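Local coordinates for protein geranyltranstransferase (Stenotrophomonas maltophilia, PDB 7LBJ) that probably makes farnesyl diphosphate or a longer prenyl diphosphate by magnesium-dependent, head-to-tail condensation of isoprenoid units, at residues D20-Q25 with A76-V81. Residues are numbered along the deposited sequence; the frame is centred on the assembly and turned at random. Where two conformers were deposited one is given.
Sequences DRIESQ and AAAMSV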
loop_
_atom_site.group_PDB
_atom_site.type_symbol
_atom_site.label_atom_id
_atom_site.label_comp_id
_atom_site.label_asym_id
_atom_site.label_seq_id
_atom_site.Cartn_x
_atom_site.Cartn_y
_atom_site.Cartn_z
ATOM N N ASP A 20 12.788 22.149 -1.015
ATOM C CA ASP A 20 13.380 21.984 -2.342
ATOM C C ASP A 20 13.895 20.569 -2.534
ATOM O O ASP A 20 13.723 19.978 -3.606
ATOM C CB ASP A 20 14.520 22.978 -2.545
ATOM C CG ASP A 20 14.031 24.399 -2.654
ATOM O OD1 ASP A 20 12.833 24.581 -2.967
ATOM O OD2 ASP A 20 14.851 25.327 -2.454
ATOM N N ARG A 21 14.538 20.020 -1.505
ATOM C CA ARG A 21 15.112 18.687 -1.596
ATOM C C ARG A 21 14.028 17.646 -1.853
ATOM O O ARG A 21 14.176 16.786 -2.730
ATOM C CB ARG A 21 15.883 18.370 -0.311
ATOM C CG ARG A 21 16.497 17.001 -0.320
ATOM C CD ARG A 21 17.417 16.751 0.860
ATOM N NE ARG A 21 18.155 15.516 0.617
ATOM C CZ ARG A 21 19.351 15.460 0.057
ATOM N NH1 ARG A 21 20.014 16.564 -0.266
ATOM N NH2 ARG A 21 19.890 14.268 -0.204
ATOM N N ILE A 22 12.927 17.706 -1.092
ATOM C CA ILE A 22 11.894 16.681 -1.260
ATOM C C ILE A 22 11.192 16.824 -2.616
ATOM O O ILE A 22 10.816 15.815 -3.239
ATOM C CB ILE A 22 10.911 16.692 -0.063
ATOM C CG1 ILE A 22 10.219 15.315 0.088
ATOM C CG2 ILE A 22 9.853 17.794 -0.174
ATOM C CD1 ILE A 22 11.168 14.202 0.503
ATOM N N GLU A 23 11.045 18.051 -3.121
ATOM C CA GLU A 23 10.505 18.232 -4.464
ATOM C C GLU A 23 11.375 17.527 -5.504
ATOM O O GLU A 23 10.866 16.813 -6.385
ATOM C CB GLU A 23 10.392 19.720 -4.783
ATOM C CG GLU A 23 9.543 20.017 -6.000
ATOM C CD GLU A 23 8.063 19.780 -5.750
ATOM O OE1 GLU A 23 7.621 19.907 -4.583
ATOM O OE2 GLU A 23 7.345 19.464 -6.724
ATOM N N SER A 24 12.692 17.718 -5.416
ATOM C CA SER A 24 13.597 17.114 -6.390
ATOM C C SER A 24 13.641 15.598 -6.243
ATOM O O SER A 24 13.734 14.871 -7.242
ATOM C CB SER A 24 14.999 17.701 -6.229
ATOM O OG SER A 24 15.914 17.068 -7.102
ATOM N N GLN A 25 13.600 15.108 -5.000
ATOM C CA GLN A 25 13.661 13.673 -4.755
ATOM C C GLN A 25 12.408 12.984 -5.274
ATOM O O GLN A 25 12.484 11.930 -5.916
ATOM C CB GLN A 25 13.840 13.405 -3.259
ATOM C CG GLN A 25 15.219 13.764 -2.738
ATOM C CD GLN A 25 16.241 12.698 -3.060
ATOM O OE1 GLN A 25 15.922 11.516 -3.063
ATOM N NE2 GLN A 25 17.478 13.110 -3.321
ATOM N N ALA A 76 14.472 8.599 1.799
ATOM C CA ALA A 76 13.451 7.575 1.576
ATOM C C ALA A 76 12.342 7.679 2.610
ATOM O O ALA A 76 11.152 7.574 2.280
ATOM C CB ALA A 76 14.064 6.165 1.609
ATOM N N ALA A 77 12.710 7.849 3.882
ATOM C CA ALA A 77 11.678 7.978 4.906
ATOM C C ALA A 77 10.833 9.211 4.657
ATOM O O ALA A 77 9.602 9.163 4.787
ATOM C CB ALA A 77 12.295 8.043 6.306
ATOM N N ALA A 78 11.480 10.323 4.310
ATOM C CA ALA A 78 10.757 11.574 4.079
ATOM C C ALA A 78 9.819 11.457 2.886
ATOM O O ALA A 78 8.664 11.903 2.947
ATOM C CB ALA A 78 11.744 12.730 3.887
ATOM N N MET A 79 10.276 10.836 1.797
ATOM C CA MET A 79 9.369 10.626 0.673
ATOM C C MET A 79 8.224 9.693 1.050
ATOM O O MET A 79 7.073 9.914 0.645
ATOM C CB MET A 79 10.135 10.062 -0.528
ATOM C CG MET A 79 10.999 11.084 -1.227
ATOM S SD MET A 79 11.644 10.433 -2.796
ATOM C CE MET A 79 12.938 9.384 -2.161
ATOM N N SER A 80 8.509 8.639 1.806
ATOM C CA SER A 80 7.468 7.643 2.055
ATOM C C SER A 80 6.281 8.261 2.795
ATOM O O SER A 80 5.125 7.942 2.499
ATOM C CB SER A 80 8.030 6.446 2.831
ATOM O OG SER A 80 8.210 6.757 4.209
ATOM N N VAL A 81 6.537 9.181 3.734
ATOM C CA VAL A 81 5.391 9.686 4.482
ATOM C C VAL A 81 4.595 10.660 3.633
ATOM O O VAL A 81 3.369 10.758 3.797
ATOM C CB VAL A 81 5.803 10.308 5.836
ATOM C CG1 VAL A 81 6.383 9.236 6.750
ATOM C CG2 VAL A 81 6.801 11.460 5.642
#
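M79 and I22 lie alongside each other, running in opposite directions, where helix 11-29 passes over the start of helix 75-92. The axes of the two short segments come within 10.3 Å at a steep angle of 79°, which confines the meeting to about one turn of each helix. I22 reaches across with its longer branch: CG1 stands anti to the backbone N (chi1 -156°), and the terminal CD1 lands 3.6 Å from CG of M79 and 3.7 Å from CB of A78. M79 is extended from CA to SD and then bends at its last torsion (chi3 -77°). The M79 side chain crosses that of Q25 at about a right angle, with M79 SD 3.7 Å from Q25 CB and 3.6 Å from Q25 O, while M79 CE lies 3.8 Å from Q25 OE1. Beside this patch, Y61 of helix 55-65 touches both I22 and A78. Between the two segments the packing is van der Waals contact of aliphatic and thioether groups, the M79 thioether also lying against the oxygens of Q25; a salt bridge from R21 to D75, at the N-terminal start of helix 75-92, adds a directed polar link between the same two helices of this mainly helical prenyl synthase fold.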